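PDB 3SDO: nitrilotriacetate monooxygenase from Burkholderia pseudomallei, which probably acts as a flavin (FMN)-dependent monooxygenase of the NtaA/SnaA/DszA family, incorporating or reducing molecular oxygen as paired donors are oxidised. Local coordinates for residues K8-G13 and P414-R419; D224-A229 and R247-R252; Q282-K287 and A370-P375. All coordinates share one frame; numbering follows the deposited sequence.

Overall arrangement
All three contacts pack outer helices of a TIM barrel against each other or against its parallel sheet and adjoining residues. Contact 1 brings the start of the chain to the C-terminal end of helix 401-418. Contact 3 sets helix 281-292 beside the short strand 372-373. These two contacts have centres about 19 Å apart and touch, V415 CG2 lying 3.9 Å from P375 CB. Contact 2 joins two helices, and its centre is about 25 Å from that of contact 1 and about 31 Å from that of contact 3. It is the one near the predicted FMN site: the side chains of F249 and S221 are about 5 Å apart. Contacts 1 and 3 lie away from it.

Contact 1: residues K8-G13 and P414-R419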
loop_
_atom_site.group_PDB
_atom_site.type_symbol
_atom_site.label_atom_id
_atom_site.label_comp_id
_atom_site.label_asym_id
_atom_site.label_seq_id
_atom_site.Cartn_x
_atom_site.Cartn_y
_atom_site.Cartn_z
ATOM N N LYS A 8 10.640 10.120 -32.732
ATOM C CA LYS A 8 10.519 8.926 -31.939
ATOM C C LYS A 8 9.435 9.052 -30.874
ATOM O O LYS A 8 9.119 10.151 -30.417
ATOM C CB LYS A 8 11.841 8.565 -31.277
ATOM C CG LYS A 8 12.308 9.514 -30.215
ATOM C CD LYS A 8 13.684 9.063 -29.726
ATOM C CE LYS A 8 14.188 9.881 -28.555
ATOM N NZ LYS A 8 15.664 9.664 -28.375
ATOM N N HIS A 9 8.910 7.906 -30.463
ATOM C CA HIS A 9 7.969 7.842 -29.362
ATOM C C HIS A 9 8.488 8.524 -28.077
ATOM O O HIS A 9 9.579 8.217 -27.576
ATOM C CB HIS A 9 7.589 6.390 -29.083
ATOM C CG HIS A 9 6.702 6.222 -27.898
ATOM N ND1 HIS A 9 5.339 6.438 -27.941
ATOM C CD2 HIS A 9 6.987 5.865 -26.623
ATOM C CE1 HIS A 9 4.827 6.217 -26.744
ATOM N NE2 HIS A 9 5.807 5.869 -25.925
ATOM N N ILE A 10 7.687 9.443 -27.560
ATOM C CA ILE A 10 7.958 10.100 -26.290
ATOM C C ILE A 10 7.175 9.382 -25.197
ATOM O O ILE A 10 5.946 9.278 -25.274
ATOM C CB ILE A 10 7.585 11.589 -26.356
ATOM C CG1 ILE A 10 8.434 12.272 -27.439
ATOM C CG2 ILE A 10 7.736 12.260 -24.959
ATOM C CD1 ILE A 10 8.049 13.725 -27.712
ATOM N N HIS A 11 7.885 8.822 -24.210
ATOM C CA HIS A 11 7.219 8.144 -23.096
ATOM C C HIS A 11 6.570 9.170 -22.157
ATOM O O HIS A 11 7.123 10.242 -21.928
ATOM C CB HIS A 11 8.222 7.302 -22.279
ATOM C CG HIS A 11 8.974 6.278 -23.078
ATOM N ND1 HIS A 11 8.450 5.035 -23.376
ATOM C CD2 HIS A 11 10.220 6.302 -23.617
ATOM C CE1 HIS A 11 9.335 4.351 -24.087
ATOM N NE2 HIS A 11 10.421 5.091 -24.239
ATOM N N PHE A 12 5.428 8.822 -21.571
ATOM C CA PHE A 12 4.803 9.658 -20.545
ATOM C C PHE A 12 4.423 8.876 -19.323
ATOM O O PHE A 12 3.950 7.729 -19.406
ATOM C CB PHE A 12 3.543 10.315 -21.082
ATOM C CG PHE A 12 3.821 11.378 -22.105
ATOM C CD1 PHE A 12 4.041 12.670 -21.718
ATOM C CD2 PHE A 12 3.889 11.058 -23.444
ATOM C CE1 PHE A 12 4.320 13.661 -22.661
ATOM C CE2 PHE A 12 4.141 12.015 -24.383
ATOM C CZ PHE A 12 4.372 13.336 -23.986
ATOM N N GLY A 13 4.583 9.532 -18.185
ATOM C CA GLY A 13 3.986 9.093 -16.930
ATOM C C GLY A 13 3.073 10.195 -16.434
ATOM O O GLY A 13 3.238 11.349 -16.816
ATOM N N PRO A 414 -2.670 13.585 -29.565
ATOM C CA PRO A 414 -2.950 13.370 -30.987
ATOM C C PRO A 414 -2.070 14.191 -31.934
ATOM O O PRO A 414 -1.754 13.727 -33.013
ATOM C CB PRO A 414 -4.422 13.784 -31.109
ATOM C CG PRO A 414 -4.957 13.529 -29.755
ATOM C CD PRO A 414 -3.886 14.000 -28.853
ATOM N N VAL A 415 -1.687 15.401 -31.537
ATOM C CA VAL A 415 -0.715 16.199 -32.286
ATOM C C VAL A 415 0.654 15.525 -32.276
ATOM O O VAL A 415 1.291 15.385 -33.314
ATOM C CB VAL A 415 -0.582 17.634 -31.711
ATOM C CG1 VAL A 415 0.600 18.390 -32.376
ATOM C CG2 VAL A 415 -1.907 18.388 -31.862
ATOM N N LEU A 416 1.098 15.060 -31.118
ATOM C CA LEU A 416 2.376 14.333 -31.071
ATOM C C LEU A 416 2.360 13.080 -31.943
ATOM O O LEU A 416 3.335 12.811 -32.671
ATOM C CB LEU A 416 2.775 13.986 -29.643
ATOM C CG LEU A 416 3.260 15.104 -28.732
ATOM C CD1 LEU A 416 3.431 14.562 -27.300
ATOM C CD2 LEU A 416 4.570 15.689 -29.260
ATOM N N SER A 417 1.261 12.323 -31.889
ATOM C CA SER A 417 1.101 11.127 -32.711
ATOM C C SER A 417 1.171 11.475 -34.210
ATOM O O SER A 417 1.875 10.813 -34.973
ATOM C CB SER A 417 -0.226 10.375 -32.417
ATOM O OG SER A 417 -0.284 9.902 -31.085
ATOM N N ALA A 418 0.468 12.523 -34.611
ATOM C CA ALA A 418 0.484 12.956 -36.008
ATOM C C ALA A 418 1.886 13.329 -36.508
ATOM O O ALA A 418 2.178 13.158 -37.702
ATOM C CB ALA A 418 -0.489 14.112 -36.208
ATOM N N ARG A 419 2.746 13.806 -35.602
ATOM C CA ARG A 419 4.111 14.200 -35.941
ATOM C C ARG A 419 5.153 13.095 -35.731
ATOM O O ARG A 419 6.355 13.336 -35.936
ATOM C CB ARG A 419 4.498 15.464 -35.151
ATOM C CG ARG A 419 3.540 16.609 -35.436
ATOM C CD ARG A 419 3.616 17.772 -34.429
ATOM N NE ARG A 419 4.855 18.520 -34.540
ATOM C CZ ARG A 419 5.093 19.683 -33.936
ATOM N NH1 ARG A 419 4.146 20.304 -33.203
ATOM N NH2 ARG A 419 6.278 20.253 -34.096
#
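The closure of the TIM barrel sets strand 11-15 against helix 401-418; L416 meets F12 on the strand and I10 just before it. The strand is the first of the chain and pairs in parallel with strand 393-396, which comes just before that helix in sequence. L416 is the helix residue that reaches across. Its CG stands anti to the carbonyl carbon (chi1 -73°), and the two methyls at its end go to different partners. CD1 goes to the phenyl ring of F12, 3.7 Å from F12 CZ and 3.9 Å from F12 CE2. It meets the far end of the ring at a slant. CD2 turns to I10, with L416 CD2 4.3 Å from I10 CD1, a looser touch between methyl groups. The backbones stay well apart: the CA atoms of I10 and L416 are 8.5 Å from each other. Side chains therefore make the whole join, and no hydrogen bond crosses it.

I10 and F12 are two residues apart on the extended chain, and both CB atoms point to the helix. H11, between them, does not reach it. The F12 ring also packs edge-to-face with F408, one of the residues of helix 401-418. Near the end of that helix, R419 forms a salt bridge with E376 and a hydrogen bond with S380, which ties it to helix 375-387.

The three touching residues are buried and meet through carbon alone. Across this joint, cohesion rests on shape and on the exclusion of water, with no charge or polar bond to set the direction.

Contact 2: residues D224-A229 and R247-R252; sequences DGIDLA and RVFYRR
I226 lays its CD1 methyl over one face of the R252 guanidinium, 3.2 Å above the plane and centred on the group. The packing is tight: I226 CD1 is 3.3 Å from R252 CZ. The isoleucine runs nearly perpendicular to the arginine chain. R252 reaches this place because its chain bends at chi3 (70°), which folds the flat group back over the isoleucine. Its NH2 forms a salt bridge with D223, at the start of helix 223-232, and this helps keep the guanidinium over I226. The other branch, I226 CG2, lies against the R252 backbone, 3.9 Å from R252 O.

F249 touches the same isoleucine. Its CG is anti to its own backbone N (chi1 -177°), which swings the ring end inward. I226 CG1 is 3.7 Å from F249 CE1 and reaches the ring obliquely, the two side chains running alongside in opposite senses. F249 also rests on V236 of strand 235-238.

One buried isoleucine thus packs against both a phenyl ring and a guanidinium. This is the packing of adjacent outer helices in a TIM barrel, here close to S221 and S222, which are predicted to bind FMN.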
loop_
_atom_site.group_PDB
_atom_site.type_symbol
_atom_site.label_atom_id
_atom_site.label_comp_id
_atom_site.label_asym_id
_atom_site.label_seq_id
_atom_site.Cartn_x
_atom_site.Cartn_y
_atom_site.Cartn_z
ATOM N N ASP A 224 25.495 13.508 -5.057
ATOM C CA ASP A 224 25.317 12.121 -4.614
ATOM C C ASP A 224 24.034 11.509 -5.208
ATOM O O ASP A 224 24.005 10.328 -5.559
ATOM C CB ASP A 224 25.234 12.024 -3.091
ATOM C CG ASP A 224 26.565 12.294 -2.400
ATOM O OD1 ASP A 224 27.612 12.352 -3.062
ATOM O OD2 ASP A 224 26.547 12.466 -1.168
ATOM N N GLY A 225 22.971 12.312 -5.270
ATOM C CA GLY A 225 21.701 11.868 -5.858
ATOM C C GLY A 225 21.862 11.391 -7.297
ATOM O O GLY A 225 21.376 10.327 -7.671
ATOM N N ILE A 226 22.562 12.174 -8.102
ATOM C CA ILE A 226 22.784 11.840 -9.513
ATOM C C ILE A 226 23.611 10.566 -9.639
ATOM O O ILE A 226 23.331 9.699 -10.460
ATOM C CB ILE A 226 23.437 13.018 -10.258
ATOM C CG1 ILE A 226 22.409 14.129 -10.419
ATOM C CG2 ILE A 226 23.959 12.601 -11.647
ATOM C CD1 ILE A 226 22.984 15.462 -10.894
ATOM N N ASP A 227 24.626 10.447 -8.796
ATOM C CA ASP A 227 25.461 9.274 -8.810
ATOM C C ASP A 227 24.691 8.001 -8.415
ATOM O O ASP A 227 24.855 6.940 -9.026
ATOM C CB ASP A 227 26.642 9.470 -7.871
ATOM C CG ASP A 227 27.760 8.507 -8.163
ATOM O OD1 ASP A 227 28.217 8.471 -9.333
ATOM O OD2 ASP A 227 28.160 7.784 -7.231
ATOM N N LEU A 228 23.868 8.093 -7.381
ATOM C CA LEU A 228 23.038 6.952 -7.025
ATOM C C LEU A 228 22.137 6.594 -8.201
ATOM O O LEU A 228 21.993 5.423 -8.514
ATOM C CB LEU A 228 22.206 7.231 -5.768
ATOM C CG LEU A 228 21.338 6.081 -5.264
ATOM C CD1 LEU A 228 22.136 4.841 -4.994
ATOM C CD2 LEU A 228 20.557 6.537 -4.013
ATOM N N ALA A 229 21.552 7.592 -8.861
ATOM C CA ALA A 229 20.650 7.323 -10.005
ATOM C C ALA A 229 21.376 6.580 -11.123
ATOM O O ALA A 229 20.865 5.604 -11.675
ATOM C CB ALA A 229 20.027 8.625 -10.535
ATOM N N ARG A 247 18.824 19.738 -19.559
ATOM C CA ARG A 247 19.811 19.201 -20.461
ATOM C C ARG A 247 21.096 18.826 -19.711
ATOM O O ARG A 247 21.708 17.797 -19.983
ATOM C CB ARG A 247 20.094 20.232 -21.523
ATOM C CG ARG A 247 21.061 19.808 -22.534
ATOM C CD ARG A 247 21.158 20.895 -23.580
ATOM N NE ARG A 247 21.108 20.323 -24.899
ATOM C CZ ARG A 247 21.171 21.031 -26.019
ATOM N NH1 ARG A 247 21.288 22.366 -25.974
ATOM N NH2 ARG A 247 21.125 20.394 -27.180
ATOM N N VAL A 248 21.506 19.660 -18.763
ATOM C CA VAL A 248 22.682 19.335 -17.938
ATOM C C VAL A 248 22.389 18.101 -17.098
ATOM O O VAL A 248 23.199 17.193 -17.045
ATOM C CB VAL A 248 23.117 20.503 -17.032
ATOM C CG1 VAL A 248 24.187 20.034 -16.023
ATOM C CG2 VAL A 248 23.631 21.686 -17.902
ATOM N N PHE A 249 21.208 18.054 -16.486
ATOM C CA PHE A 249 20.810 16.923 -15.681
ATOM C C PHE A 249 20.818 15.643 -16.502
ATOM O O PHE A 249 21.382 14.635 -16.073
ATOM C CB PHE A 249 19.444 17.171 -15.068
ATOM C CG PHE A 249 18.986 16.087 -14.153
ATOM C CD1 PHE A 249 19.580 15.918 -12.911
ATOM C CD2 PHE A 249 17.963 15.233 -14.523
ATOM C CE1 PHE A 249 19.153 14.924 -12.052
ATOM C CE2 PHE A 249 17.541 14.234 -13.668
ATOM C CZ PHE A 249 18.138 14.081 -12.435
ATOM N N TYR A 250 20.224 15.706 -17.698
ATOM C CA TYR A 250 20.170 14.555 -18.594
ATOM C C TYR A 250 21.581 14.020 -18.855
ATOM O O TYR A 250 21.816 12.824 -18.724
ATOM C CB TYR A 250 19.466 14.951 -19.905
ATOM C CG TYR A 250 19.226 13.835 -20.912
ATOM C CD1 TYR A 250 20.215 13.451 -21.809
ATOM C CD2 TYR A 250 17.977 13.255 -21.036
ATOM C CE1 TYR A 250 19.985 12.442 -22.761
ATOM C CE2 TYR A 250 17.729 12.265 -21.988
ATOM C CZ TYR A 250 18.732 11.861 -22.847
ATOM O OH TYR A 250 18.477 10.866 -23.772
ATOM N N ARG A 251 22.511 14.913 -19.203
ATOM C CA ARG A 251 23.900 14.546 -19.522
ATOM C C ARG A 251 24.633 13.938 -18.338
ATOM O O ARG A 251 25.363 12.968 -18.502
ATOM C CB ARG A 251 24.689 15.764 -20.057
ATOM C CG ARG A 251 24.243 16.219 -21.453
ATOM C CD ARG A 251 25.280 17.068 -22.202
ATOM N NE ARG A 251 25.333 18.445 -21.717
ATOM C CZ ARG A 251 26.202 18.920 -20.819
ATOM N NH1 ARG A 251 27.135 18.135 -20.263
ATOM N NH2 ARG A 251 26.134 20.199 -20.469
ATOM N N ARG A 252 24.418 14.490 -17.147
ATOM C CA ARG A 252 25.065 13.975 -15.934
ATOM C C ARG A 252 24.565 12.586 -15.544
ATOM O O ARG A 252 25.366 11.722 -15.162
ATOM C CB ARG A 252 24.877 14.958 -14.767
ATOM C CG ARG A 252 25.517 16.307 -15.006
ATOM C CD ARG A 252 25.223 17.276 -13.873
ATOM N NE ARG A 252 25.912 16.897 -12.644
ATOM C CZ ARG A 252 25.615 17.382 -11.440
ATOM N NH1 ARG A 252 24.605 18.242 -11.290
ATOM N NH2 ARG A 252 26.313 16.993 -10.376
#

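Contact 3: residues Q282-K287 and A370-P375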
loop_
_atom_site.group_PDB
_atom_site.type_symbol
_atom_site.label_atom_id
_atom_site.label_comp_id
_atom_site.label_asym_id
_atom_site.label_seq_id
_atom_site.Cartn_x
_atom_site.Cartn_y
_atom_site.Cartn_z
ATOM N N GLN A 282 -4.880 32.859 -26.269
ATOM C CA GLN A 282 -5.781 33.582 -25.359
ATOM C C GLN A 282 -6.479 32.617 -24.391
ATOM O O GLN A 282 -6.579 32.898 -23.189
ATOM C CB GLN A 282 -6.822 34.399 -26.139
ATOM N N GLU A 283 -6.923 31.481 -24.935
ATOM C CA GLU A 283 -7.651 30.447 -24.206
ATOM C C GLU A 283 -6.733 29.723 -23.205
ATOM O O GLU A 283 -7.127 29.479 -22.051
ATOM C CB GLU A 283 -8.211 29.452 -25.226
ATOM C CG GLU A 283 -9.263 28.480 -24.757
ATOM C CD GLU A 283 -9.740 27.567 -25.905
ATOM O OE1 GLU A 283 -10.096 28.103 -26.992
ATOM O OE2 GLU A 283 -9.738 26.323 -25.729
ATOM N N ALA A 284 -5.522 29.376 -23.661
ATOM C CA ALA A 284 -4.473 28.863 -22.787
ATOM C C ALA A 284 -4.187 29.813 -21.625
ATOM O O ALA A 284 -4.084 29.383 -20.458
ATOM C CB ALA A 284 -3.189 28.614 -23.576
ATOM N N ASP A 285 -4.032 31.090 -21.961
ATOM C CA ASP A 285 -3.728 32.130 -20.980
ATOM C C ASP A 285 -4.878 32.294 -19.957
ATOM O O ASP A 285 -4.643 32.564 -18.791
ATOM C CB ASP A 285 -3.453 33.475 -21.683
ATOM C CG ASP A 285 -2.051 33.557 -22.340
ATOM O OD1 ASP A 285 -1.148 32.712 -22.105
ATOM O OD2 ASP A 285 -1.841 34.512 -23.110
ATOM N N ASP A 286 -6.117 32.133 -20.415
ATOM C CA ASP A 286 -7.290 32.239 -19.545
ATOM C C ASP A 286 -7.265 31.087 -18.546
ATOM O O ASP A 286 -7.561 31.282 -17.364
ATOM C CB ASP A 286 -8.599 32.198 -20.345
ATOM C CG ASP A 286 -8.869 33.476 -21.148
ATOM O OD1 ASP A 286 -8.278 34.554 -20.881
ATOM O OD2 ASP A 286 -9.716 33.393 -22.070
ATOM N N LYS A 287 -6.895 29.894 -19.019
ATOM C CA LYS A 287 -6.826 28.722 -18.151
ATOM C C LYS A 287 -5.715 28.897 -17.132
ATOM O O LYS A 287 -5.849 28.523 -15.974
ATOM C CB LYS A 287 -6.567 27.436 -18.949
ATOM C CG LYS A 287 -7.771 26.943 -19.740
ATOM C CD LYS A 287 -7.495 25.573 -20.358
ATOM C CE LYS A 287 -8.531 25.298 -21.429
ATOM N NZ LYS A 287 -8.258 24.070 -22.174
ATOM N N ALA A 370 6.661 28.468 -22.007
ATOM C CA ALA A 370 6.883 27.624 -23.203
ATOM C C ALA A 370 5.927 26.421 -23.246
ATOM O O ALA A 370 5.622 25.939 -24.338
ATOM C CB ALA A 370 8.359 27.161 -23.309
ATOM N N PHE A 371 5.443 25.965 -22.080
ATOM C CA PHE A 371 4.454 24.876 -22.029
ATOM C C PHE A 371 3.001 25.379 -21.811
ATOM O O PHE A 371 2.128 24.604 -21.410
ATOM C CB PHE A 371 4.823 23.839 -20.960
ATOM C CG PHE A 371 6.072 23.077 -21.259
ATOM C CD1 PHE A 371 6.078 22.083 -22.217
ATOM C CD2 PHE A 371 7.243 23.341 -20.582
ATOM C CE1 PHE A 371 7.243 21.379 -22.513
ATOM C CE2 PHE A 371 8.406 22.636 -20.880
ATOM C CZ PHE A 371 8.385 21.640 -21.842
ATOM N N ILE A 372 2.760 26.661 -22.102
ATOM C CA ILE A 372 1.423 27.258 -22.053
ATOM C C ILE A 372 1.084 27.848 -23.425
ATOM O O ILE A 372 1.720 28.809 -23.882
ATOM C CB ILE A 372 1.340 28.366 -20.953
ATOM C CG1 ILE A 372 1.679 27.777 -19.573
ATOM C CG2 ILE A 372 -0.031 28.990 -20.888
ATOM C CD1 ILE A 372 1.905 28.878 -18.478
ATOM N N GLY A 373 0.096 27.265 -24.097
ATOM C CA GLY A 373 -0.283 27.736 -25.444
ATOM C C GLY A 373 -1.099 26.706 -26.199
ATOM O O GLY A 373 -1.785 25.894 -25.591
ATOM N N THR A 374 -1.014 26.732 -27.523
ATOM C CA THR A 374 -1.793 25.827 -28.352
ATOM C C THR A 374 -1.220 24.419 -28.339
ATOM O O THR A 374 -0.012 24.228 -28.070
ATOM C CB THR A 374 -1.821 26.281 -29.796
ATOM O OG1 THR A 374 -0.479 26.238 -30.294
ATOM C CG2 THR A 374 -2.427 27.722 -29.905
ATOM N N PRO A 375 -2.059 23.423 -28.658
ATOM C CA PRO A 375 -1.533 22.059 -28.754
ATOM C C PRO A 375 -0.282 21.922 -29.631
ATOM O O PRO A 375 0.667 21.259 -29.230
ATOM C CB PRO A 375 -2.710 21.264 -29.326
ATOM C CG PRO A 375 -3.947 22.011 -28.833
ATOM C CD PRO A 375 -3.533 23.465 -28.740
#
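D285 OD1 and the backbone O of I372 both take a hydrogen bond from one nitrogen, NE2 of Q281. That amide, one residue before 282-287, links helix 281-292 to strand 372-373, and no direct hydrogen bond joins the two segments. The rest is close packing. A284 turns its methyl to the strand, with A284 CB 3.6 Å from G373 CA and equally close to G373 N. Helix and strand come very near at this point: the CA atoms of A284 and G373 are 5.1 Å apart. The small residues on both sides make this possible. G373 also has backbone angles (phi 162°, psi -152°) that call for glycine.

I372 fills in beside them. Its CG2 branch is anti to the backbone N, which turns this methyl to the helix. I372 CG2 lies 4.2 Å from A284 CB and 4.1 Å from D285 OD1.

G373 bonds through its backbone to I276, near the end of strand 268-277, and G278, just past it. Next in the chain, T374 is the N-cap of helix 375-387, its OG1 bonded to A377 N. After strand 268-277 and helix 281-292 the chain makes a long excursion, about half of it helical, and comes back at 372-373 to pair in parallel with strand 268-277. This is consistent with the insertion in the TIM barrel of luciferase-like monooxygenases.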